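PDB 5UBU: putative acetamidase/formamidase from Yersinia enterocolitica subsp. palearctica serotype O:3, which probably hydrolyses carbon-nitrogen bonds other than peptide bonds in linear amides. Local coordinates for residues Gly95-Asp100 and Leu247-Gln252; Gly171-Ser176 and Gly214-Gly219; Thr205-Arg210 and Ser254-Glu259. All blocks are in the same frame, centred on the assembly; numbering follows the deposited sequence.

Contact 1 of 3, residues Gly95-Asp100 and Leu247-Gln252; sequences GAEKGD and LIKNWQ
The carboxylate of D100 and the ammonium end of K249 meet at the middle of this contact, their side chains crossing obliquely. K249 bends at both chi2 and chi3 (-64° and -65°), and its NZ forms a salt bridge to D100 OD2 at 2.8 Å, arriving on the syn side. E97 N donates to the same oxygen from the opposite face of the carboxylate, so OD2 accepts two bonds. The other oxygen, OD1, takes N250 N at 2.9 Å in a nearly straight bond on its anti side. D100 closes a type II beta turn from E97, in the loop between strands 87-93 and 101-111, and through these bonds its carboxylate ties that turn to the chain leaving strand 239-248. G99, in the turn's third position, has a positive phi that suits glycine, and its carbonyl O accepts W251 N at 2.9 Å. E97 runs at about a right angle to K249, adding only a long salt bridge from OE1 to NZ (4.0 Å). Apolar contact comes from L247, whose CD1 packs 3.8 Å from A96 CB and equally close to D100 CB, while CD2 lies 3.6 Å from A96 N.

Contact 2 of 3, residues Gly171-Ser176 and Gly214-Gly219; sequences GTLSVS and GRLFIG
Two antiparallel strands, 169-175 and 214-222, pair here in a mixed sheet; strand 214-222 runs on to D220, a ligand of both bound sodium ions. The strand segments run at 172° to each other. S174 and F217 form a hydrogen-bonded pair: S174 N donates to F217 O at 2.9 Å, and F217 N returns a nearly straight bond to S174 O at 2.7 Å. T172 pairs likewise with G219, through a bond from T172 N to G219 O of 3.3 Å and a weak return bond. At the far end S176 N makes weak bonds to the carbonyls of R215 and G214, and a water donates to both S176 O and G214 O. On one face L173 places CG anti to its backbone N (chi1 -176°), and its CD1 lies 3.9 Å from L216 CD1 and 4.0 Å from I218 CG1. The other face carries F217, whose CB touches S174 OG at 3.6 Å; the edge of its ring is approached by S174 O and S176 CB. T172 OG1 is hydrogen-bonded to Q87 NE2, and R215 NH2 to S44 O. The face bearing L173, V175, L216 and I218 packs on strands 203-208 and 239-248, where L173 meets T205 and L207 while I218 meets T241 and I243; F217 rests on Q87 and P90 of strand 87-93.

Contact 3 of 3, residues Thr205-Arg210 and Ser254-Glu259; sequences TYLPVR and SWPRME
The backbone oxygen of R257 accepts Y206 N at 2.6 Å in a nearly straight bond, and R257 N returns one to Y206 O at 3.0 Å. This hydrogen-bonded pair joins strands 203-208 and 257-260, antiparallel neighbours in the large mixed sheet, with short segments inclined at 159°. T205 and M258, the latter present as selenomethionine, form the adjoining non-hydrogen-bonded pair, M258 CB lying 4.0 Å from T205 OG1. Y206 and R257 share the opposite face. The Y206 ring reaches past M258 CA to E259, whose CB comes 3.8 Å from ring atom CE2. There the phenol OH donates to E259 OE1, which lies at the ring edge in its plane, although ring and carboxylate are turned 42° apart; the modelled separation of Y206 OH and E259 OE1, 2.5 Å, is very short and its exact length doubtful. E259 OE2 has a salt bridge to K327, so the carboxylate joins the phenol to a lysine, while I11 N and M12 N make weak bonds to E259 OE1 and Y206 OH respectively. R257 turns its guanidinium away to a salt bridge with D283 and a cation-pi contact with W287, both of helix 273-291. Farther on, where the pairing has ended, L207 CD2 packs 3.9 Å from P256 CB. R210 comes back toward the second segment with its chain extended from CG to NE; NH2 bonds to N189 O, and P208 CB lies over one guanidinium face, offset toward its rim. Its NH1 makes a weak, bent bond to S254 O at 3.1 Å.

From the N terminus, the chain first supplies 95-100, the turn entering strand 101-111, then 171-176 and 205-210. Contact 2 is the first to close, when 214-219 pairs back onto 171-176, and it is nested within the loop that contact 1 closes at 247-252. Contact 3 closes last, at 254-259, and crosses both others, since 205-210 lies inside each of their loops. The large mixed sheet is reached by contacts 1 and 3, which meet through probable hydrogen bonds of V209 with G99 and D100. Contact 2 belongs to the sheet of strands 169-175 and 214-222 and packs against contact 3, V175 CG2 lying against P208 O and L207 CB.

Contact 1 of 3, residues Gly95-Asp100 and Leu247-Gln252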
ATOM      1  N   GLY B  95     -21.517  26.306  22.667  1.00 55.48           N
ATOM      2  CA  GLY B  95     -22.379  25.127  22.810  1.00 55.20           C
ATOM      3  C   GLY B  95     -21.826  23.833  22.229  1.00 53.28           C
ATOM      4  O   GLY B  95     -22.334  22.756  22.541  1.00 52.43           O
ATOM      5  N   ALA B  96     -20.790  23.927  21.394  1.00 52.14           N
ATOM      6  CA  ALA B  96     -20.199  22.734  20.769  1.00 51.60           C
ATOM      7  C   ALA B  96     -19.559  21.796  21.794  1.00 51.92           C
ATOM      8  O   ALA B  96     -18.822  22.234  22.675  1.00 51.42           O
ATOM      9  CB  ALA B  96     -19.181  23.134  19.713  1.00 50.55           C
ATOM     10  N   GLU B  97     -19.870  20.509  21.680  1.00 52.91           N
ATOM     11  CA  GLU B  97     -19.332  19.480  22.579  1.00 53.89           C
ATOM     12  C   GLU B  97     -19.173  18.183  21.802  1.00 51.60           C
ATOM     13  O   GLU B  97     -19.745  18.024  20.727  1.00 51.00           O
ATOM     14  CB  GLU B  97     -20.236  19.268  23.815  1.00 56.14           C
ATOM     15  CG  GLU B  97     -21.637  18.761  23.499  1.00 58.03           C
ATOM     16  CD  GLU B  97     -22.554  18.662  24.708  1.00 60.08           C
ATOM     17  OE1 GLU B  97     -23.751  18.355  24.497  1.00 60.51           O
ATOM     18  OE2 GLU B  97     -22.099  18.896  25.851  1.00 60.92           O
ATOM     19  N   LYS B  98     -18.403  17.261  22.360  1.00 50.45           N
ATOM     20  CA  LYS B  98     -18.153  15.977  21.713  1.00 49.53           C
ATOM     21  C   LYS B  98     -19.461  15.304  21.325  1.00 48.70           C
ATOM     22  O   LYS B  98     -20.376  15.201  22.136  1.00 49.38           O
ATOM     23  CB  LYS B  98     -17.318  15.079  22.618  1.00 50.15           C
ATOM     24  CG  LYS B  98     -16.996  13.720  22.041  1.00 50.14           C
ATOM     25  CD  LYS B  98     -16.028  12.992  22.995  1.00 51.06           C
ATOM     26  CE  LYS B  98     -15.980  11.483  22.802  1.00 51.11           C
ATOM     27  NZ  LYS B  98     -15.802  11.077  21.385  1.00 50.21           N
ATOM     28  N   GLY B  99     -19.543  14.870  20.073  1.00 47.27           N
ATOM     29  CA  GLY B  99     -20.743  14.233  19.542  1.00 47.41           C
ATOM     30  C   GLY B  99     -21.467  15.147  18.572  1.00 47.67           C
ATOM     31  O   GLY B  99     -22.341  14.689  17.830  1.00 48.34           O
ATOM     32  N   ASP B 100     -21.125  16.443  18.603  1.00 47.29           N
ATOM     33  CA  ASP B 100     -21.719  17.440  17.705  1.00 47.05           C
ATOM     34  C   ASP B 100     -20.932  17.508  16.403  1.00 45.48           C
ATOM     35  O   ASP B 100     -19.958  16.766  16.204  1.00 45.14           O
ATOM     36  CB  ASP B 100     -21.762  18.838  18.360  1.00 47.64           C
ATOM     37  CG  ASP B 100     -22.706  18.902  19.560  1.00 48.98           C
ATOM     38  OD1 ASP B 100     -23.514  17.965  19.737  1.00 49.56           O
ATOM     39  OD2 ASP B 100     -22.658  19.905  20.312  1.00 49.36           O
ATOM     40  N   LEU B 247     -23.767  24.884  13.992  1.00 49.70           N
ATOM     41  CA  LEU B 247     -23.598  23.707  14.828  1.00 50.19           C
ATOM     42  C   LEU B 247     -24.788  22.768  14.756  1.00 51.52           C
ATOM     43  O   LEU B 247     -25.929  23.197  14.915  1.00 52.53           O
ATOM     44  CB  LEU B 247     -23.436  24.175  16.272  1.00 50.59           C
ATOM     45  CG  LEU B 247     -23.202  23.143  17.376  1.00 50.85           C
ATOM     46  CD1 LEU B 247     -21.863  22.459  17.180  1.00 49.98           C
ATOM     47  CD2 LEU B 247     -23.251  23.822  18.726  1.00 51.72           C
ATOM     48  N   ILE B 248     -24.506  21.485  14.514  1.00 50.51           N
ATOM     49  CA  ILE B 248     -25.524  20.434  14.457  1.00 51.58           C
ATOM     50  C   ILE B 248     -25.300  19.593  15.704  1.00 52.08           C
ATOM     51  O   ILE B 248     -24.218  19.060  15.923  1.00 50.35           O
ATOM     52  CB  ILE B 248     -25.423  19.571  13.182  1.00 50.14           C
ATOM     53  CG1 ILE B 248     -25.696  20.425  11.935  1.00 50.70           C
ATOM     54  CG2 ILE B 248     -26.425  18.423  13.249  1.00 50.75           C
ATOM     55  CD1 ILE B 248     -25.299  19.761  10.635  1.00 49.25           C
ATOM     56  N   LYS B 249     -26.334  19.477  16.520  1.00 55.73           N
ATOM     57  CA  LYS B 249     -26.239  18.753  17.775  1.00 56.84           C
ATOM     58  C   LYS B 249     -26.425  17.255  17.648  1.00 56.90           C
ATOM     59  O   LYS B 249     -27.268  16.785  16.891  1.00 57.19           O
ATOM     60  CB  LYS B 249     -27.295  19.275  18.756  1.00 59.49           C
ATOM     61  CG  LYS B 249     -27.227  20.771  19.057  1.00 61.28           C
ATOM     62  CD  LYS B 249     -25.952  21.232  19.755  1.00 60.72           C
ATOM     63  CE  LYS B 249     -25.810  20.655  21.162  1.00 61.59           C
ATOM     64  NZ  LYS B 249     -24.612  21.180  21.858  1.00 61.47           N
ATOM     65  N   ASN B 250     -25.602  16.522  18.393  1.00 57.12           N
ATOM     66  CA  ASN B 250     -25.680  15.072  18.503  1.00 57.73           C
ATOM     67  C   ASN B 250     -25.840  14.316  17.168  1.00 56.96           C
ATOM     68  O   ASN B 250     -26.842  13.651  16.932  1.00 57.39           O
ATOM     69  CB  ASN B 250     -26.841  14.760  19.472  1.00 60.99           C
ATOM     70  CG  ASN B 250     -26.848  13.329  19.962  1.00 61.67           C
ATOM     71  OD1 ASN B 250     -25.805  12.673  20.053  1.00 60.83           O
ATOM     72  ND2 ASN B 250     -28.030  12.850  20.323  1.00 64.01           N
ATOM     73  N   TRP B 251     -24.835  14.449  16.305  1.00 56.47           N
ATOM     74  CA  TRP B 251     -24.791  13.771  14.995  1.00 56.47           C
ATOM     75  C   TRP B 251     -23.426  13.095  14.963  1.00 56.10           C
ATOM     76  O   TRP B 251     -22.410  13.734  14.720  1.00 54.16           O
ATOM     77  CB  TRP B 251     -25.029  14.771  13.852  1.00 55.96           C
ATOM     78  CG  TRP B 251     -25.052  14.176  12.476  1.00 54.61           C
ATOM     79  CD1 TRP B 251     -25.579  12.975  12.117  1.00 54.82           C
ATOM     80  CD2 TRP B 251     -24.672  14.823  11.255  1.00 54.10           C
ATOM     81  NE1 TRP B 251     -25.473  12.793  10.760  1.00 53.66           N
ATOM     82  CE2 TRP B 251     -24.925  13.917  10.205  1.00 53.12           C
ATOM     83  CE3 TRP B 251     -24.122  16.078  10.949  1.00 54.65           C
ATOM     84  CZ2 TRP B 251     -24.638  14.220   8.863  1.00 52.18           C
ATOM     85  CZ3 TRP B 251     -23.828  16.373   9.611  1.00 53.25           C
ATOM     86  CH2 TRP B 251     -24.094  15.448   8.591  1.00 52.03           C
ATOM     87  N   GLN B 252     -23.415  11.795  15.245  1.00 59.16           N
ATOM     88  CA  GLN B 252     -22.153  11.056  15.373  1.00 58.74           C
ATOM     89  C   GLN B 252     -21.528  10.773  14.013  1.00 54.22           C
ATOM     90  O   GLN B 252     -22.124  10.089  13.186  1.00 53.09           O
ATOM     91  CB  GLN B 252     -22.373   9.751  16.182  1.00 62.26           C
ATOM     92  CG  GLN B 252     -21.181   9.313  17.023  1.00 64.81           C
ATOM     93  CD  GLN B 252     -19.916   8.889  16.298  1.00 67.21           C
ATOM     94  OE1 GLN B 252     -19.936   8.146  15.311  1.00 71.93           O
ATOM     95  NE2 GLN B 252     -18.794   9.319  16.834  1.00 67.00           N
TER

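Contact 2 of 3, residues Gly171-Ser176 and Gly214-Gly219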
ATOM      1  N   GLY B 171      -7.399  24.154   1.638  1.00 42.65           N
ATOM      2  CA  GLY B 171      -6.617  22.934   1.745  1.00 42.00           C
ATOM      3  C   GLY B 171      -6.688  22.336   3.134  1.00 41.40           C
ATOM      4  O   GLY B 171      -6.781  21.123   3.271  1.00 41.12           O
ATOM      5  N   THR B 172      -6.632  23.186   4.158  1.00 41.35           N
ATOM      6  CA  THR B 172      -6.690  22.738   5.554  1.00 41.38           C
ATOM      7  C   THR B 172      -7.885  23.312   6.309  1.00 41.25           C
ATOM      8  O   THR B 172      -7.915  24.492   6.621  1.00 41.70           O
ATOM      9  CB  THR B 172      -5.417  23.119   6.353  1.00 41.96           C
ATOM     10  OG1 THR B 172      -5.268  24.545   6.380  1.00 42.97           O
ATOM     11  CG2 THR B 172      -4.169  22.486   5.746  1.00 41.88           C
ATOM     12  N   LEU B 173      -8.864  22.462   6.586  1.00 40.58           N
ATOM     13  CA  LEU B 173     -10.057  22.839   7.334  1.00 40.51           C
ATOM     14  C   LEU B 173     -10.209  21.747   8.388  1.00 40.17           C
ATOM     15  O   LEU B 173     -10.322  20.573   8.053  1.00 39.55           O
ATOM     16  CB  LEU B 173     -11.286  22.911   6.427  1.00 40.36           C
ATOM     17  CG  LEU B 173     -12.576  23.396   7.100  1.00 40.83           C
ATOM     18  CD1 LEU B 173     -12.400  24.811   7.652  1.00 41.32           C
ATOM     19  CD2 LEU B 173     -13.761  23.339   6.143  1.00 40.92           C
ATOM     20  N   SER B 174     -10.209  22.118   9.663  1.00 40.41           N
ATOM     21  CA  SER B 174     -10.290  21.101  10.707  1.00 40.28           C
ATOM     22  C   SER B 174     -10.795  21.561  12.057  1.00 40.47           C
ATOM     23  O   SER B 174     -10.976  22.747  12.304  1.00 40.73           O
ATOM     24  CB  SER B 174      -8.885  20.517  10.907  1.00 40.19           C
ATOM     25  OG  SER B 174      -7.963  21.530  11.246  1.00 40.60           O
ATOM     26  N   VAL B 175     -11.035  20.575  12.914  1.00 40.18           N
ATOM     27  CA  VAL B 175     -11.442  20.800  14.295  1.00 40.57           C
ATOM     28  C   VAL B 175     -10.450  20.024  15.160  1.00 40.47           C
ATOM     29  O   VAL B 175      -9.797  19.099  14.680  1.00 40.03           O
ATOM     30  CB  VAL B 175     -12.900  20.401  14.574  1.00 40.80           C
ATOM     31  CG1 VAL B 175     -13.844  21.367  13.890  1.00 40.91           C
ATOM     32  CG2 VAL B 175     -13.180  18.971  14.146  1.00 40.44           C
ATOM     33  N   SER B 176     -10.321  20.407  16.421  1.00 41.02           N
ATOM     34  CA  SER B 176      -9.377  19.746  17.316  1.00 41.22           C
ATOM     35  C   SER B 176      -9.728  18.317  17.697  1.00 41.18           C
ATOM     36  O   SER B 176     -10.896  17.987  17.829  1.00 41.18           O
ATOM     37  CB  SER B 176      -9.250  20.531  18.620  1.00 42.12           C
ATOM     38  OG  SER B 176      -8.424  19.845  19.548  1.00 42.62           O
ATOM     39  N   GLY B 214     -15.444  22.939  19.923  1.00 44.72           N
ATOM     40  CA  GLY B 214     -15.130  22.608  18.539  1.00 43.85           C
ATOM     41  C   GLY B 214     -13.672  22.831  18.179  1.00 43.41           C
ATOM     42  O   GLY B 214     -12.970  21.881  17.795  1.00 42.72           O
ATOM     43  N   ARG B 215     -13.220  24.080  18.310  1.00 43.81           N
ATOM     44  CA  ARG B 215     -11.839  24.459  17.974  1.00 43.67           C
ATOM     45  C   ARG B 215     -11.590  24.326  16.477  1.00 42.78           C
ATOM     46  O   ARG B 215     -10.867  23.447  16.030  1.00 42.49           O
ATOM     47  CB  ARG B 215     -10.808  23.673  18.800  1.00 44.04           C
ATOM     48  CG  ARG B 215     -10.739  24.138  20.236  1.00 45.20           C
ATOM     49  CD  ARG B 215      -9.835  23.257  21.076  1.00 45.67           C
ATOM     50  NE  ARG B 215      -9.443  24.006  22.271  1.00 46.89           N
ATOM     51  CZ  ARG B 215      -8.323  24.734  22.392  1.00 47.17           C
ATOM     52  NH1 ARG B 215      -7.411  24.793  21.418  1.00 46.60           N
ATOM     53  NH2 ARG B 215      -8.091  25.390  23.518  1.00 48.20           N
ATOM     54  N   LEU B 216     -12.216  25.218  15.719  1.00 42.74           N
ATOM     55  CA  LEU B 216     -12.106  25.231  14.263  1.00 42.21           C
ATOM     56  C   LEU B 216     -10.827  25.920  13.797  1.00 42.05           C
ATOM     57  O   LEU B 216     -10.508  27.018  14.249  1.00 42.18           O
ATOM     58  CB  LEU B 216     -13.310  25.952  13.645  1.00 42.44           C
ATOM     59  CG  LEU B 216     -13.357  26.112  12.115  1.00 41.89           C
ATOM     60  CD1 LEU B 216     -13.374  24.764  11.412  1.00 41.13           C
ATOM     61  CD2 LEU B 216     -14.583  26.941  11.741  1.00 42.39           C
ATOM     62  N   PHE B 217     -10.115  25.258  12.891  1.00 41.59           N
ATOM     63  CA  PHE B 217      -8.887  25.781  12.302  1.00 41.75           C
ATOM     64  C   PHE B 217      -9.067  25.850  10.792  1.00 41.59           C
ATOM     65  O   PHE B 217      -9.705  24.975  10.193  1.00 41.14           O
ATOM     66  CB  PHE B 217      -7.695  24.877  12.607  1.00 41.50           C
ATOM     67  CG  PHE B 217      -7.312  24.823  14.052  1.00 41.91           C
ATOM     68  CD1 PHE B 217      -7.920  23.928  14.912  1.00 41.91           C
ATOM     69  CD2 PHE B 217      -6.300  25.648  14.540  1.00 42.51           C
ATOM     70  CE1 PHE B 217      -7.540  23.861  16.246  1.00 42.56           C
ATOM     71  CE2 PHE B 217      -5.915  25.593  15.867  1.00 43.11           C
ATOM     72  CZ  PHE B 217      -6.525  24.689  16.726  1.00 43.13           C
ATOM     73  N   ILE B 218      -8.500  26.876  10.175  1.00 42.22           N
ATOM     74  CA  ILE B 218      -8.608  27.048   8.719  1.00 42.36           C
ATOM     75  C   ILE B 218      -7.303  27.614   8.164  1.00 42.87           C
ATOM     76  O   ILE B 218      -6.535  28.255   8.882  1.00 43.15           O
ATOM     77  CB  ILE B 218      -9.833  27.933   8.357  1.00 42.83           C
ATOM     78  CG1 ILE B 218     -10.087  27.950   6.853  1.00 42.51           C
ATOM     79  CG2 ILE B 218      -9.668  29.356   8.904  1.00 43.69           C
ATOM     80  CD1 ILE B 218     -11.349  28.688   6.462  1.00 42.83           C
ATOM     81  N   GLY B 219      -7.031  27.341   6.894  1.00 43.36           N
ATOM     82  CA  GLY B 219      -5.815  27.851   6.246  1.00 44.19           C
ATOM     83  C   GLY B 219      -5.496  27.181   4.937  1.00 44.35           C
ATOM     84  O   GLY B 219      -6.303  26.424   4.416  1.00 43.82           O
TER
HETATM   85  O   HOH W   1     -13.355  19.243  18.288  1.00 26.30           O

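Contact 3 of 3, residues Thr205-Arg210 and Ser254-Glu259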
ATOM      1  N   THR B 205     -18.800  21.963   4.697  1.00 40.53           N
ATOM      2  CA  THR B 205     -18.027  20.837   5.222  1.00 39.78           C
ATOM      3  C   THR B 205     -18.495  20.544   6.655  1.00 39.87           C
ATOM      4  O   THR B 205     -18.636  21.462   7.470  1.00 40.20           O
ATOM      5  CB  THR B 205     -16.510  21.125   5.203  1.00 39.23           C
ATOM      6  OG1 THR B 205     -16.089  21.400   3.866  1.00 39.18           O
ATOM      7  CG2 THR B 205     -15.723  19.936   5.720  1.00 38.82           C
ATOM      8  N   TYR B 206     -18.739  19.261   6.938  1.00 39.54           N
ATOM      9  CA  TYR B 206     -19.187  18.804   8.257  1.00 39.73           C
ATOM     10  C   TYR B 206     -18.029  18.120   8.971  1.00 39.20           C
ATOM     11  O   TYR B 206     -17.489  17.150   8.465  1.00 38.85           O
ATOM     12  CB  TYR B 206     -20.375  17.860   8.107  1.00 40.07           C
ATOM     13  CG  TYR B 206     -21.541  18.507   7.387  1.00 40.50           C
ATOM     14  CD1 TYR B 206     -22.307  19.482   8.012  1.00 41.13           C
ATOM     15  CD2 TYR B 206     -21.885  18.139   6.092  1.00 40.40           C
ATOM     16  CE1 TYR B 206     -23.376  20.088   7.364  1.00 41.63           C
ATOM     17  CE2 TYR B 206     -22.955  18.736   5.438  1.00 40.97           C
ATOM     18  CZ  TYR B 206     -23.699  19.713   6.082  1.00 41.55           C
ATOM     19  OH  TYR B 206     -24.763  20.315   5.458  1.00 42.11           O
ATOM     20  N   LEU B 207     -17.653  18.640  10.137  1.00 39.41           N
ATOM     21  CA  LEU B 207     -16.525  18.120  10.920  1.00 39.24           C
ATOM     22  C   LEU B 207     -16.975  17.630  12.303  1.00 39.79           C
ATOM     23  O   LEU B 207     -17.677  18.350  13.008  1.00 40.43           O
ATOM     24  CB  LEU B 207     -15.489  19.229  11.097  1.00 39.22           C
ATOM     25  CG  LEU B 207     -14.866  19.769   9.799  1.00 38.84           C
ATOM     26  CD1 LEU B 207     -14.067  21.045  10.044  1.00 38.93           C
ATOM     27  CD2 LEU B 207     -13.987  18.709   9.145  1.00 38.32           C
ATOM     28  N   PRO B 208     -16.531  16.427  12.720  1.00 39.60           N
ATOM     29  CA  PRO B 208     -16.962  15.900  14.000  1.00 40.27           C
ATOM     30  C   PRO B 208     -16.255  16.523  15.196  1.00 40.56           C
ATOM     31  O   PRO B 208     -15.032  16.471  15.287  1.00 40.11           O
ATOM     32  CB  PRO B 208     -16.613  14.410  13.908  1.00 40.12           C
ATOM     33  CG  PRO B 208     -15.653  14.270  12.780  1.00 39.26           C
ATOM     34  CD  PRO B 208     -15.438  15.618  12.161  1.00 38.99           C
ATOM     35  N   VAL B 209     -17.041  17.066  16.120  1.00 41.33           N
ATOM     36  CA  VAL B 209     -16.507  17.684  17.316  1.00 41.87           C
ATOM     37  C   VAL B 209     -16.066  16.619  18.313  1.00 42.32           C
ATOM     38  O   VAL B 209     -16.786  15.651  18.554  1.00 42.74           O
ATOM     39  CB  VAL B 209     -17.557  18.591  18.001  1.00 42.83           C
ATOM     40  CG1 VAL B 209     -16.991  19.218  19.276  1.00 43.49           C
ATOM     41  CG2 VAL B 209     -18.015  19.686  17.051  1.00 42.52           C
ATOM     42  N   ARG B 210     -14.865  16.799  18.861  1.00 42.27           N
ATOM     43  CA  ARG B 210     -14.314  15.896  19.874  1.00 42.83           C
ATOM     44  C   ARG B 210     -13.726  16.676  21.062  1.00 43.60           C
ATOM     45  O   ARG B 210     -13.365  16.073  22.071  1.00 44.49           O
ATOM     46  CB  ARG B 210     -13.259  14.972  19.268  1.00 42.03           C
ATOM     47  CG  ARG B 210     -13.808  14.043  18.196  1.00 41.48           C
ATOM     48  CD  ARG B 210     -12.739  13.088  17.697  1.00 40.85           C
ATOM     49  NE  ARG B 210     -13.226  12.206  16.635  1.00 40.34           N
ATOM     50  CZ  ARG B 210     -13.210  12.483  15.325  1.00 39.49           C
ATOM     51  NH1 ARG B 210     -13.676  11.594  14.456  1.00 39.17           N
ATOM     52  NH2 ARG B 210     -12.738  13.640  14.869  1.00 39.07           N
ATOM     53  N   SER B 254     -17.673   9.779  12.078  1.00 44.51           N
ATOM     54  CA  SER B 254     -16.337   9.261  12.309  1.00 42.75           C
ATOM     55  C   SER B 254     -15.346   9.979  11.409  1.00 40.96           C
ATOM     56  O   SER B 254     -14.164  10.068  11.744  1.00 41.84           O
ATOM     57  CB  SER B 254     -16.283   7.756  12.067  1.00 42.52           C
ATOM     58  OG  SER B 254     -17.086   7.088  13.016  1.00 44.24           O
ATOM     59  N   TRP B 255     -15.832  10.484  10.271  1.00 38.79           N
ATOM     60  CA  TRP B 255     -14.992  11.177   9.302  1.00 37.25           C
ATOM     61  C   TRP B 255     -15.665  12.432   8.775  1.00 37.84           C
ATOM     62  O   TRP B 255     -16.870  12.589   8.922  1.00 38.89           O
ATOM     63  CB  TRP B 255     -14.682  10.249   8.130  1.00 35.52           C
ATOM     64  CG  TRP B 255     -13.880   9.099   8.536  1.00 34.43           C
ATOM     65  CD1 TRP B 255     -14.332   7.892   8.960  1.00 34.44           C
ATOM     66  CD2 TRP B 255     -12.461   9.043   8.600  1.00 34.06           C
ATOM     67  NE1 TRP B 255     -13.280   7.074   9.269  1.00 33.88           N
ATOM     68  CE2 TRP B 255     -12.116   7.761   9.066  1.00 33.61           C
ATOM     69  CE3 TRP B 255     -11.438   9.954   8.297  1.00 34.01           C
ATOM     70  CZ2 TRP B 255     -10.797   7.359   9.235  1.00 33.77           C
ATOM     71  CZ3 TRP B 255     -10.125   9.560   8.476  1.00 33.94           C
ATOM     72  CH2 TRP B 255      -9.813   8.270   8.939  1.00 33.82           C
ATOM     73  N   PRO B 256     -14.882  13.339   8.173  1.00 38.18           N
ATOM     74  CA  PRO B 256     -15.488  14.544   7.612  1.00 39.25           C
ATOM     75  C   PRO B 256     -16.394  14.244   6.432  1.00 38.97           C
ATOM     76  O   PRO B 256     -16.157  13.288   5.702  1.00 38.66           O
ATOM     77  CB  PRO B 256     -14.279  15.360   7.108  1.00 39.04           C
ATOM     78  CG  PRO B 256     -13.108  14.844   7.868  1.00 38.47           C
ATOM     79  CD  PRO B 256     -13.404  13.404   8.164  1.00 37.64           C
ATOM     80  N   ARG B 257     -17.424  15.063   6.265  1.00 39.68           N
ATOM     81  CA  ARG B 257     -18.355  14.944   5.151  1.00 40.19           C
ATOM     82  C   ARG B 257     -18.569  16.323   4.585  1.00 42.02           C
ATOM     83  O   ARG B 257     -18.328  17.317   5.263  1.00 42.61           O
ATOM     84  CB  ARG B 257     -19.681  14.370   5.609  1.00 40.28           C
ATOM     85  CG  ARG B 257     -19.593  12.936   6.057  1.00 38.95           C
ATOM     86  CD  ARG B 257     -20.886  12.477   6.707  1.00 39.85           C
ATOM     87  NE  ARG B 257     -20.815  11.057   7.052  1.00 39.31           N
ATOM     88  CZ  ARG B 257     -21.768  10.374   7.678  1.00 39.29           C
ATOM     89  NH1 ARG B 257     -22.896  10.961   8.058  1.00 40.54           N
ATOM     90  NH2 ARG B 257     -21.585   9.092   7.931  1.00 38.84           N
HETATM   91  N   MSE B 258     -18.980  16.397   3.331  1.00 43.99           N
HETATM   92  CA  MSE B 258     -19.252  17.694   2.726  1.00 47.24           C
HETATM   93  C   MSE B 258     -20.465  17.572   1.851  1.00 46.53           C
HETATM   94  O   MSE B 258     -20.946  16.481   1.561  1.00 45.39           O
HETATM   95  CB  MSE B 258     -18.005  18.346   2.095  1.00 50.57           C
HETATM   96  CG  MSE B 258     -17.671  17.907   0.681  1.00 54.00           C
HETATM   97 SE   MSE B 258     -18.589  19.004  -0.690  1.00 63.49          SE
HETATM   98  CE  MSE B 258     -17.983  17.947  -2.242  1.00 63.15           C
ATOM     99  N   GLU B 259     -20.963  18.722   1.440  1.00 46.86           N
ATOM    100  CA  GLU B 259     -22.160  18.803   0.649  1.00 47.49           C
ATOM    101  C   GLU B 259     -22.098  20.050  -0.207  1.00 48.47           C
ATOM    102  O   GLU B 259     -21.558  21.063   0.216  1.00 49.29           O
ATOM    103  CB  GLU B 259     -23.326  18.909   1.629  1.00 48.25           C
ATOM    104  CG  GLU B 259     -24.708  19.051   1.028  1.00 50.17           C
ATOM    105  CD  GLU B 259     -25.813  19.221   2.073  1.00 51.47           C
ATOM    106  OE1 GLU B 259     -25.525  19.472   3.265  1.00 50.25           O
ATOM    107  OE2 GLU B 259     -26.991  19.115   1.684  1.00 53.22           O
TER